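Local structure of short chain dehydrogenase (Rhodopseudomonas palustris, 3H7A) at residues D64-E68 against E112-A117; V106-W111 against A153-A158. The protein belongs to the short-chain dehydrogenase/reductase family of Rossmann-fold, NAD(P)(H)-dependent oxidoreductases, although its own reaction and substrate are not established. All blocks are in the same frame, centred on the assembly; numbering follows the deposited sequence. Where two conformers were deposited one is given.

Interaction 1: D64-E68 against E112-A117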
loop_
_atom_site.group_PDB
_atom_site.type_symbol
_atom_site.label_atom_id
_atom_site.label_comp_id
_atom_site.label_asym_id
_atom_site.label_seq_id
_atom_site.Cartn_x
_atom_site.Cartn_y
_atom_site.Cartn_z
ATOM N N ASP B 64 18.194 -28.178 6.446
ATOM C CA ASP B 64 18.651 -27.016 5.718
ATOM C C ASP B 64 17.584 -26.657 4.687
ATOM O O ASP B 64 17.470 -27.292 3.635
ATOM C CB ASP B 64 20.002 -27.288 5.059
ATOM C CG ASP B 64 20.542 -26.083 4.316
ATOM O OD1 ASP B 64 20.174 -24.934 4.646
ATOM O OD2 ASP B 64 21.352 -26.294 3.397
ATOM N N ALA B 65 16.828 -25.607 4.996
ATOM C CA ALA B 65 15.642 -25.236 4.233
ATOM C C ALA B 65 15.927 -24.769 2.810
ATOM O O ALA B 65 15.031 -24.802 1.972
ATOM C CB ALA B 65 14.822 -24.209 4.998
ATOM N N ARG B 66 17.174 -24.382 2.523
ATOM C CA ARG B 66 17.601 -24.110 1.147
ATOM C C ARG B 66 17.527 -25.355 0.272
ATOM O O ARG B 66 17.369 -25.255 -0.940
ATOM C CB ARG B 66 19.028 -23.583 1.106
ATOM C CG ARG B 66 19.234 -22.271 1.802
ATOM C CD ARG B 66 20.698 -21.907 1.810
ATOM N NE ARG B 66 21.472 -22.842 2.617
ATOM C CZ ARG B 66 22.650 -22.565 3.159
ATOM N NH1 ARG B 66 23.205 -21.367 2.995
ATOM N NH2 ARG B 66 23.268 -23.489 3.881
ATOM N N ASN B 67 17.658 -26.523 0.894
ATOM C CA ASN B 67 17.686 -27.796 0.185
ATOM C C ASN B 67 16.258 -28.330 -0.002
ATOM O O ASN B 67 15.625 -28.799 0.947
ATOM C CB ASN B 67 18.592 -28.775 0.951
ATOM C CG ASN B 67 18.976 -30.015 0.143
ATOM O OD1 ASN B 67 18.179 -30.582 -0.612
ATOM N ND2 ASN B 67 20.213 -30.455 0.327
ATOM N N GLU B 68 15.764 -28.255 -1.236
ATOM C CA GLU B 68 14.377 -28.611 -1.554
ATOM C C GLU B 68 14.035 -30.075 -1.296
ATOM O O GLU B 68 12.882 -30.405 -1.041
ATOM C CB GLU B 68 14.028 -28.232 -2.996
ATOM C CG GLU B 68 14.893 -28.877 -4.081
ATOM C CD GLU B 68 16.162 -28.093 -4.399
ATOM O OE1 GLU B 68 16.530 -27.176 -3.633
ATOM O OE2 GLU B 68 16.793 -28.409 -5.425
ATOM N N GLU B 112 17.757 -17.991 -1.426
ATOM C CA GLU B 112 17.605 -19.437 -1.208
ATOM C C GLU B 112 16.993 -19.743 0.154
ATOM O O GLU B 112 16.118 -20.595 0.266
ATOM C CB GLU B 112 18.938 -20.178 -1.336
ATOM C CG GLU B 112 19.551 -20.167 -2.738
ATOM C CD GLU B 112 20.902 -20.884 -2.806
ATOM O OE1 GLU B 112 21.534 -21.144 -1.749
ATOM O OE2 GLU B 112 21.328 -21.190 -3.935
ATOM N N MET B 113 17.450 -19.009 1.162
ATOM C CA MET B 113 17.051 -19.229 2.551
ATOM C C MET B 113 15.665 -18.636 2.859
ATOM O O MET B 113 14.815 -19.312 3.436
ATOM C CB MET B 113 18.134 -18.646 3.482
ATOM C CG MET B 113 18.023 -18.973 4.973
ATOM S SD MET B 113 18.877 -20.455 5.600
ATOM C CE MET B 113 17.711 -21.739 5.201
ATOM N N ALA B 114 15.445 -17.380 2.466
ATOM C CA ALA B 114 14.254 -16.616 2.877
ATOM C C ALA B 114 13.072 -16.603 1.908
ATOM O O ALA B 114 11.986 -16.156 2.266
ATOM C CB ALA B 114 14.660 -15.178 3.201
ATOM N N CYS B 115 13.289 -17.048 0.678
ATOM C CA CYS B 115 12.258 -16.967 -0.332
ATOM C C CYS B 115 11.998 -18.311 -1.029
ATOM O O CYS B 115 10.869 -18.807 -1.030
ATOM C CB CYS B 115 12.616 -15.905 -1.365
ATOM S SG CYS B 115 11.309 -15.794 -2.619
ATOM N N TRP B 116 13.058 -18.875 -1.609
ATOM C CA TRP B 116 13.045 -20.177 -2.267
ATOM C C TRP B 116 12.578 -21.238 -1.291
ATOM O O TRP B 116 11.667 -21.995 -1.579
ATOM C CB TRP B 116 14.452 -20.502 -2.788
ATOM C CG TRP B 116 14.697 -21.958 -3.122
ATOM C CD1 TRP B 116 15.470 -22.846 -2.422
ATOM C CD2 TRP B 116 14.170 -22.682 -4.243
ATOM N NE1 TRP B 116 15.448 -24.079 -3.036
ATOM C CE2 TRP B 116 14.660 -24.004 -4.155
ATOM C CE3 TRP B 116 13.331 -22.342 -5.311
ATOM C CZ2 TRP B 116 14.335 -24.982 -5.091
ATOM C CZ3 TRP B 116 13.014 -23.311 -6.243
ATOM C CH2 TRP B 116 13.515 -24.620 -6.126
ATOM N N ALA B 117 13.162 -21.236 -0.105
ATOM C CA ALA B 117 12.799 -22.212 0.914
ATOM C C ALA B 117 11.328 -22.120 1.288
ATOM O O ALA B 117 10.684 -23.140 1.567
ATOM C CB ALA B 117 13.652 -22.015 2.119
#
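Residues 64-68 lead from strand 57-62, the third of the Rossmann fold, into helix 68-81 through a type I beta turn, Asp64 to Asn67, closed by the 2.9 Å hydrogen bond from Asn67 N to Asp64 O; Asn67 also N-caps the helix. In many relatives an Asp at the Asp64 position binds the cofactor's adenine, and Asp64 may act similarly, though no cofactor is seen here. The turn lies against one side of helix 104-132. From Glu112 a pi-type turn (112-116), with a weak bond from Ala117 N to Glu112 O, widens that helix. Arg66 CD lies 3.7 Å from Glu112 OE1, while the Glu112 carboxylate forms a salt bridge with Arg108. The Arg66 head group turns back instead to Asp64, in a salt bridge with Arg66 NE 3.2 Å from Asp64 OD1. Met113 extends its methyl over the turn, CE being 3.8 Å from both Ala65 CB and Arg66 CG. Trp116 supplies the polar link: NE1 points between Arg66 O at 3.1 Å and Glu68 OE1 at 3.3 Å, both weak hydrogen bonds. Ala117 is small enough for close approach, its CB 3.1 Å from Ala65 O. The contact thus joins the connection after 57-62, an outermost strand of the parallel sheet, to helix 104-132, whose far side at Ala114 and Cys115 touches helix 153-173.

Interaction 2: V106-W111 against A153-A158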
loop_
_atom_site.group_PDB
_atom_site.type_symbol
_atom_site.label_atom_id
_atom_site.label_comp_id
_atom_site.label_asym_id
_atom_site.label_seq_id
_atom_site.Cartn_x
_atom_site.Cartn_y
_atom_site.Cartn_z
ATOM N N VAL B 106 25.884 -13.368 -1.357
ATOM C CA VAL B 106 24.910 -12.882 -0.369
ATOM C C VAL B 106 23.484 -12.785 -0.937
ATOM O O VAL B 106 22.548 -13.294 -0.326
ATOM C CB VAL B 106 25.380 -11.545 0.275
ATOM C CG1 VAL B 106 24.218 -10.772 0.919
ATOM C CG2 VAL B 106 26.472 -11.838 1.305
ATOM N N PHE B 107 23.336 -12.181 -2.114
ATOM C CA PHE B 107 22.031 -12.049 -2.755
ATOM C C PHE B 107 21.385 -13.421 -3.046
ATOM O O PHE B 107 20.215 -13.618 -2.706
ATOM C CB PHE B 107 22.120 -11.181 -4.021
ATOM C CG PHE B 107 20.763 -10.685 -4.540
ATOM C CD1 PHE B 107 20.228 -9.467 -4.103
ATOM C CD2 PHE B 107 20.034 -11.427 -5.481
ATOM C CE1 PHE B 107 18.972 -8.994 -4.569
ATOM C CE2 PHE B 107 18.805 -10.969 -5.969
ATOM C CZ PHE B 107 18.260 -9.760 -5.498
ATOM N N ARG B 108 22.138 -14.349 -3.655
ATOM C CA ARG B 108 21.636 -15.704 -3.960
ATOM C C ARG B 108 21.255 -16.480 -2.695
ATOM O O ARG B 108 20.181 -17.096 -2.640
ATOM C CB ARG B 108 22.683 -16.509 -4.734
ATOM C CG ARG B 108 22.194 -17.136 -6.039
ATOM C CD ARG B 108 21.520 -18.503 -5.907
ATOM N NE ARG B 108 20.945 -18.908 -7.197
ATOM C CZ ARG B 108 20.265 -20.030 -7.422
ATOM N NH1 ARG B 108 19.783 -20.276 -8.636
ATOM N NH2 ARG B 108 20.059 -20.901 -6.442
ATOM N N LYS B 109 22.149 -16.464 -1.697
ATOM C CA LYS B 109 21.977 -17.187 -0.413
ATOM C C LYS B 109 20.774 -16.692 0.373
ATOM O O LYS B 109 20.026 -17.503 0.938
ATOM C CB LYS B 109 23.229 -17.072 0.477
ATOM C CG LYS B 109 23.245 -17.941 1.769
ATOM C CD LYS B 109 24.440 -17.616 2.727
ATOM C CE LYS B 109 24.038 -16.834 4.011
ATOM N NZ LYS B 109 23.962 -15.328 3.896
ATOM N N VAL B 110 20.600 -15.370 0.431
ATOM C CA VAL B 110 19.446 -14.790 1.131
ATOM C C VAL B 110 18.145 -15.181 0.424
ATOM O O VAL B 110 17.177 -15.571 1.076
ATOM C CB VAL B 110 19.603 -13.263 1.316
ATOM C CG1 VAL B 110 18.318 -12.622 1.795
ATOM C CG2 VAL B 110 20.707 -13.014 2.320
ATOM N N TRP B 111 18.136 -15.150 -0.909
ATOM C CA TRP B 111 16.989 -15.662 -1.641
ATOM C C TRP B 111 16.708 -17.163 -1.398
ATOM O O TRP B 111 15.549 -17.560 -1.186
ATOM C CB TRP B 111 17.157 -15.407 -3.127
ATOM C CG TRP B 111 16.049 -16.008 -3.939
ATOM C CD1 TRP B 111 14.800 -15.487 -4.132
ATOM C CD2 TRP B 111 16.087 -17.243 -4.670
ATOM N NE1 TRP B 111 14.053 -16.327 -4.929
ATOM C CE2 TRP B 111 14.819 -17.405 -5.281
ATOM C CE3 TRP B 111 17.072 -18.226 -4.872
ATOM C CZ2 TRP B 111 14.509 -18.501 -6.091
ATOM C CZ3 TRP B 111 16.767 -19.320 -5.677
ATOM C CH2 TRP B 111 15.490 -19.447 -6.278
ATOM N N ALA B 153 18.856 -4.337 -0.053
ATOM C CA ALA B 153 18.486 -4.927 -1.360
ATOM C C ALA B 153 18.378 -6.448 -1.375
ATOM O O ALA B 153 17.422 -6.982 -1.938
ATOM C CB ALA B 153 19.395 -4.426 -2.508
ATOM N N ALA B 154 19.319 -7.148 -0.738
ATOM C CA ALA B 154 19.249 -8.611 -0.729
ATOM C C ALA B 154 18.124 -9.140 0.158
ATOM O O ALA B 154 17.377 -10.029 -0.255
ATOM C CB ALA B 154 20.596 -9.243 -0.339
ATOM N N PHE B 155 18.034 -8.621 1.379
ATOM C CA PHE B 155 17.026 -9.078 2.339
ATOM C C PHE B 155 15.584 -8.719 1.937
ATOM O O PHE B 155 14.693 -9.578 1.959
ATOM C CB PHE B 155 17.365 -8.541 3.736
ATOM C CG PHE B 155 16.495 -9.084 4.842
ATOM C CD1 PHE B 155 16.326 -10.450 5.016
ATOM C CD2 PHE B 155 15.849 -8.221 5.722
ATOM C CE1 PHE B 155 15.518 -10.950 6.052
ATOM C CE2 PHE B 155 15.037 -8.712 6.761
ATOM C CZ PHE B 155 14.885 -10.082 6.930
ATOM N N ALA B 156 15.353 -7.458 1.563
ATOM C CA ALA B 156 14.041 -7.017 1.145
ATOM C C ALA B 156 13.616 -7.753 -0.137
ATOM O O ALA B 156 12.443 -8.095 -0.286
ATOM C CB ALA B 156 14.011 -5.500 0.939
ATOM N N SER B 157 14.557 -8.036 -1.036
ATOM C CA SER B 157 14.186 -8.740 -2.285
ATOM C C SER B 157 13.593 -10.102 -1.988
ATOM O O SER B 157 12.546 -10.480 -2.531
ATOM C CB SER B 157 15.370 -8.906 -3.213
ATOM O OG SER B 157 14.927 -9.471 -4.432
ATOM N N ALA B 158 14.254 -10.825 -1.092
ATOM C CA ALA B 158 13.783 -12.137 -0.670
ATOM C C ALA B 158 12.497 -12.055 0.157
ATOM O O ALA B 158 11.626 -12.907 0.000
ATOM C CB ALA B 158 14.872 -12.858 0.108
HETATM O O HOH W 1 17.618 -12.073 -2.204
#
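Apolar packing dominates where helices 104-132 and 153-173 run side by side, their short segments 8.7 Å apart at closest approach and crossing at -29°. Ala154 is central: Val106 CG1 and Phe107 CD1 come within 4.1 and 3.8 Å of Ala154 CB. One turn on, Val110 CG1 packs 3.8 Å from Ala158 CB and 4.4 Å from Phe155 CD1. The alanines allow the backbones to come close, with Phe107 CA and Ala154 CA 4.9 Å apart. No direct hydrogen bond joins the segments; a water instead donates to Phe107 O (3.1 Å) and Ala154 O (2.8 Å). Phe107 CZ also lies 3.5 Å from Ser157 OG, whose hydrogen bond goes to Gly161 O of the second subunit. Across the same interface Trp111 stacks on Trp111 of the second subunit, and Phe107 on Phe119 of the second subunit. Such a helix pair, packed against its equivalent, forms the four-helix bundle of classical short-chain dehydrogenase dimers; Phe155 stands where those enzymes carry the catalytic tyrosine of YxxxK.

From the N terminus, the chain reaches 64-68 just after strand 57-62, passes through helix 68-81 and strand 84-89, and enters helix 104-132. There 106-111 comes first, to be paired later, and 112-117 closes the loop of interaction 1. Strand 135-142 follows before 153-158 returns to 106-111 and closes interaction 2. The two loops therefore cross, their segments alternating, with centres about 12 Å apart. Helix 104-132 is common to both: Trp116 N lies 2.8 Å from Trp111 O, a probable hydrogen bond within it. Together they tie the connection at one sheet edge, through this helix, to helix 153-173, and both touch the second subunit.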